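Local coordinates for peptidoglycan-recognition protein SD (Drosophila melanogaster, PDB 2RKQ), which binds bacterial peptidoglycan as a secreted recognition protein of the fly innate immune system and activates the Toll pathway against Gram-positive bacteria, at residues 4-9 with 77-82; 8-13 with 51-56. All blocks are in the same frame, centred on the assembly; numbering follows the deposited sequence.

Contact 1: 4-9 with 77-82; sequences IVTRAE and VYEGRS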
# COMPACT_ATOMS: atom_id res chain seq x y z
N ILE A 4 -4.53 -1.01 13.06
CA ILE A 4 -4.81 -0.31 11.81
C ILE A 4 -5.43 1.03 12.19
O ILE A 4 -6.36 1.09 12.99
CB ILE A 4 -5.80 -1.10 10.93
CG1 ILE A 4 -5.27 -2.51 10.59
CG2 ILE A 4 -6.16 -0.31 9.63
CD1 ILE A 4 -3.94 -2.51 9.85
N VAL A 5 -4.88 2.11 11.64
CA VAL A 5 -5.53 3.41 11.75
C VAL A 5 -6.63 3.42 10.70
O VAL A 5 -6.37 3.56 9.50
CB VAL A 5 -4.56 4.55 11.49
CG1 VAL A 5 -5.28 5.91 11.62
CG2 VAL A 5 -3.35 4.48 12.45
N THR A 6 -7.86 3.26 11.16
CA THR A 6 -8.99 3.16 10.25
C THR A 6 -9.23 4.48 9.55
O THR A 6 -8.74 5.53 9.97
CB THR A 6 -10.26 2.76 10.98
OG1 THR A 6 -10.60 3.78 11.93
CG2 THR A 6 -10.09 1.41 11.67
N ARG A 7 -9.99 4.40 8.47
CA ARG A 7 -10.31 5.58 7.69
C ARG A 7 -10.85 6.69 8.58
O ARG A 7 -10.44 7.84 8.45
CB ARG A 7 -11.34 5.24 6.61
CG ARG A 7 -10.83 4.25 5.55
CD ARG A 7 -11.92 3.99 4.52
NE ARG A 7 -12.13 5.17 3.66
CZ ARG A 7 -11.57 5.33 2.46
NH1 ARG A 7 -10.74 4.42 1.96
NH2 ARG A 7 -11.84 6.41 1.73
N ALA A 8 -11.76 6.36 9.50
CA ALA A 8 -12.31 7.40 10.39
C ALA A 8 -11.22 8.04 11.25
O ALA A 8 -11.25 9.25 11.51
CB ALA A 8 -13.42 6.82 11.26
N GLU A 9 -10.28 7.22 11.70
CA GLU A 9 -9.19 7.69 12.57
C GLU A 9 -8.21 8.63 11.89
O GLU A 9 -7.55 9.42 12.57
CB GLU A 9 -8.45 6.50 13.20
CG GLU A 9 -9.25 5.78 14.27
CD GLU A 9 -8.56 4.50 14.69
OE1 GLU A 9 -7.79 4.54 15.67
OE2 GLU A 9 -8.75 3.47 14.02
N VAL A 77 0.08 1.75 10.38
CA VAL A 77 -0.56 1.26 9.16
C VAL A 77 -1.91 1.95 9.07
O VAL A 77 -2.70 1.88 10.01
CB VAL A 77 -0.79 -0.24 9.20
CG1 VAL A 77 -1.54 -0.68 7.94
CG2 VAL A 77 0.55 -0.99 9.35
N TYR A 78 -2.13 2.64 7.95
CA TYR A 78 -3.37 3.37 7.70
C TYR A 78 -4.22 2.63 6.69
O TYR A 78 -3.74 2.17 5.65
CB TYR A 78 -3.07 4.79 7.19
CG TYR A 78 -2.31 5.60 8.19
CD1 TYR A 78 -0.93 5.46 8.33
CD2 TYR A 78 -2.97 6.50 9.01
CE1 TYR A 78 -0.22 6.17 9.28
CE2 TYR A 78 -2.28 7.24 9.98
CZ TYR A 78 -0.90 7.06 10.11
OH TYR A 78 -0.19 7.77 11.06
N GLU A 79 -5.50 2.54 6.99
CA GLU A 79 -6.46 1.88 6.11
C GLU A 79 -6.83 2.74 4.91
O GLU A 79 -7.16 3.92 5.06
CB GLU A 79 -7.73 1.61 6.90
CG GLU A 79 -8.79 0.92 6.07
CD GLU A 79 -10.07 0.70 6.85
OE1 GLU A 79 -10.37 1.49 7.78
OE2 GLU A 79 -10.77 -0.27 6.51
N GLY A 80 -6.76 2.13 3.73
CA GLY A 80 -7.20 2.76 2.48
C GLY A 80 -8.46 2.08 1.98
O GLY A 80 -9.44 1.92 2.73
N ARG A 81 -8.47 1.69 0.71
CA ARG A 81 -9.60 0.91 0.17
C ARG A 81 -9.76 -0.42 0.87
O ARG A 81 -8.79 -0.98 1.37
CB ARG A 81 -9.42 0.63 -1.31
CG ARG A 81 -9.35 1.86 -2.15
CD ARG A 81 -9.10 1.52 -3.63
NE ARG A 81 -8.93 2.79 -4.32
CZ ARG A 81 -9.26 3.03 -5.59
NH1 ARG A 81 -9.76 2.08 -6.38
NH2 ARG A 81 -9.07 4.26 -6.08
N SER A 82 -10.98 -0.95 0.87
CA SER A 82 -11.22 -2.30 1.34
C SER A 82 -10.51 -3.31 0.45
O SER A 82 -10.45 -3.10 -0.76
CB SER A 82 -12.71 -2.61 1.29
OG SER A 82 -12.93 -3.96 1.64

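Contact 2: 8-13 with 51-56; sequences AEWNAK and NLQNFQ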
# COMPACT_ATOMS: atom_id res chain seq x y z
N ALA A 8 -11.76 6.36 9.50
CA ALA A 8 -12.31 7.40 10.39
C ALA A 8 -11.22 8.04 11.25
O ALA A 8 -11.25 9.25 11.51
CB ALA A 8 -13.42 6.82 11.26
N GLU A 9 -10.28 7.22 11.70
CA GLU A 9 -9.19 7.69 12.57
C GLU A 9 -8.21 8.63 11.89
O GLU A 9 -7.55 9.42 12.57
CB GLU A 9 -8.45 6.50 13.20
CG GLU A 9 -9.25 5.78 14.27
CD GLU A 9 -8.56 4.50 14.69
OE1 GLU A 9 -7.79 4.54 15.67
OE2 GLU A 9 -8.75 3.47 14.02
N TRP A 10 -8.11 8.57 10.56
CA TRP A 10 -7.36 9.59 9.85
C TRP A 10 -8.23 10.62 9.14
O TRP A 10 -7.73 11.43 8.35
CB TRP A 10 -6.28 9.00 8.94
CG TRP A 10 -6.68 8.04 7.83
CD1 TRP A 10 -6.73 6.68 7.91
CD2 TRP A 10 -6.91 8.38 6.46
NE1 TRP A 10 -7.04 6.14 6.67
CE2 TRP A 10 -7.17 7.17 5.77
CE3 TRP A 10 -6.96 9.59 5.74
CZ2 TRP A 10 -7.45 7.12 4.41
CZ3 TRP A 10 -7.24 9.55 4.38
CH2 TRP A 10 -7.47 8.32 3.72
N ASN A 11 -9.52 10.60 9.45
CA ASN A 11 -10.48 11.56 8.91
C ASN A 11 -10.50 11.55 7.39
O ASN A 11 -10.51 12.59 6.74
CB ASN A 11 -10.22 12.97 9.47
CG ASN A 11 -11.36 13.92 9.20
OD1 ASN A 11 -12.53 13.52 9.19
ND2 ASN A 11 -11.02 15.18 8.94
N ALA A 12 -10.51 10.34 6.84
CA ALA A 12 -10.63 10.15 5.41
C ALA A 12 -11.91 10.74 4.87
O ALA A 12 -12.92 10.78 5.57
CB ALA A 12 -10.60 8.65 5.10
N LYS A 13 -11.88 11.16 3.61
CA LYS A 13 -13.12 11.36 2.87
C LYS A 13 -13.60 10.00 2.37
O LYS A 13 -12.80 9.08 2.17
CB LYS A 13 -12.89 12.33 1.71
CG LYS A 13 -12.45 13.70 2.22
CD LYS A 13 -12.59 14.81 1.22
CE LYS A 13 -12.30 16.16 1.91
NZ LYS A 13 -13.40 16.64 2.83
N ASN A 51 -3.65 14.33 2.49
CA ASN A 51 -3.14 15.03 1.32
C ASN A 51 -3.01 14.10 0.13
O ASN A 51 -3.33 14.48 -0.99
CB ASN A 51 -1.81 15.72 1.63
CG ASN A 51 -1.96 16.86 2.60
OD1 ASN A 51 -3.07 17.31 2.88
ND2 ASN A 51 -0.84 17.34 3.13
N LEU A 52 -2.57 12.87 0.37
CA LEU A 52 -2.49 11.89 -0.70
C LEU A 52 -3.87 11.53 -1.22
O LEU A 52 -4.09 11.48 -2.43
CB LEU A 52 -1.76 10.62 -0.26
CG LEU A 52 -1.54 9.63 -1.41
CD1 LEU A 52 -0.73 10.24 -2.57
CD2 LEU A 52 -0.88 8.38 -0.88
N GLN A 53 -4.81 11.25 -0.32
CA GLN A 53 -6.15 10.96 -0.78
C GLN A 53 -6.68 12.10 -1.61
O GLN A 53 -7.23 11.86 -2.68
CB GLN A 53 -7.09 10.71 0.40
CG GLN A 53 -8.48 10.37 -0.07
CD GLN A 53 -9.48 10.18 1.03
OE1 GLN A 53 -9.49 10.92 2.02
NE2 GLN A 53 -10.35 9.19 0.87
N ASN A 54 -6.53 13.33 -1.11
CA ASN A 54 -7.07 14.49 -1.81
C ASN A 54 -6.40 14.69 -3.17
O ASN A 54 -7.07 15.02 -4.15
CB ASN A 54 -6.90 15.77 -0.99
CG ASN A 54 -7.72 15.80 0.30
OD1 ASN A 54 -7.46 16.64 1.17
ND2 ASN A 54 -8.70 14.91 0.44
N PHE A 55 -5.08 14.49 -3.23
CA PHE A 55 -4.37 14.61 -4.50
C PHE A 55 -4.85 13.56 -5.49
O PHE A 55 -5.14 13.86 -6.65
CB PHE A 55 -2.86 14.46 -4.31
CG PHE A 55 -2.08 14.50 -5.60
CD1 PHE A 55 -1.69 13.32 -6.23
CD2 PHE A 55 -1.74 15.72 -6.18
CE1 PHE A 55 -0.98 13.35 -7.43
CE2 PHE A 55 -1.03 15.76 -7.38
CZ PHE A 55 -0.64 14.57 -8.00
N GLN A 56 -4.91 12.31 -5.06
CA GLN A 56 -5.31 11.24 -5.97
C GLN A 56 -6.75 11.38 -6.43
O GLN A 56 -7.08 11.11 -7.59
CB GLN A 56 -5.09 9.88 -5.31
CG GLN A 56 -3.61 9.62 -5.07
CD GLN A 56 -3.31 8.16 -4.85
OE1 GLN A 56 -2.46 7.58 -5.53
NE2 GLN A 56 -4.05 7.55 -3.96

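Contact 1: 4-9 with 77-82
At one border of the mixed sheet of the PGRP domain, I4 and V5 of the short N-terminal strand lie parallel beside V77, Y78 and E79 of strand 77-79. The pairing rests on two nearly straight backbone bonds that flank Y78: V5 N gives its hydrogen to V77 O at 2.7 Å, and V5 O receives E79 N at 2.8 Å, with an N-H...O angle of 176°. Side chains alternate between the faces. V5 and Y78 point the same way, and V5 CG2 sits over one face of the tyrosine ring, 4.2 Å from its centroid and displaced toward the rim, a CH-pi contact; M49 and C45 of helix 42-58 also touch this ring. On the face of I4 and V77, I4 CD1 meets V77 CG1 at 3.6 Å, and helix 113-128 packs there through L122. Past V5, the E79 side chain continues the pairing that the backbone began. Its CG is anti to the backbone N (chi1 -180°) and the chain runs on extended, bringing OE1 within 3.0 Å of R7 N. That N-H approaches on the anti side of the carboxylate, 20° out of its plane. An alanine at E79 would probably leave R7 N without this acceptor and open a gap beside T6 CB and R7 CG, making the turn after the strand less firmly fixed. R7 NH1 also makes a weak bond to G80 O at 2.9 Å, the oxygen lying near the guanidinium plane; the stronger partner of this group is D64, through NH2. One parallel bridge, continued by a carboxylate that accepts a backbone N-H, thus joins the N-terminal segment to the mixed sheet of the amidase-2 fold.

Contact 2: 8-13 with 51-56
Q53, on helix 42-58 of the amidase-like PGRP fold, meets W10 and K13 of the N-terminal loop through CB and its terminal amide. The CB comes first, lying 4.1 Å from both W10 CZ3 and W10 CH2. From there CG is anti to the backbone N (chi1 -178°) and the chain stays extended, which carries the amide across to the loop backbone. CD lies close to CH2 of the same indole, the amide and ring planes being 55° apart. At the tip the two ends of the amide divide the work. OE1 accepts K13 N at 2.9 Å, while it also lies 3.5 Å from W10 CZ3, approaching that ring obliquely. NE2 donates to K13 O at 2.8 Å and has D64 OD2 as a further acceptor, so both backbone polar atoms of K13 are matched by one buried amide, and the two bonds together limit its rotation. A12 CB lies over one face of the W10 ring, offset toward the rim, and the NE1 of that ring bonds to E79 O. Nearer the surface, the aliphatic part of K13 crosses the N54 side chain at about a right angle, K13 CD lying 4.0 Å from N54 ND2.

Contacts 1 and 2 start from one continuous N-terminal run, sharing A8 and E9, and their centres are about 10 Å apart on the same side of the chain's centre. Along the chain, strand 4-5 and its following loop come first, then helix 42-58, then strand 77-79. Strand 4-5 is an outermost strand of the sheet, next to 77-79, and the loop after it packs on helix 42-58. Two cross-bonds join the contacts, W10 to E79 and, from R7 NH2 to K13 O, one of 2.9 Å; D64 is common to both contacts. The N-terminal run is therefore tied to sheet and helix through one connected polar network.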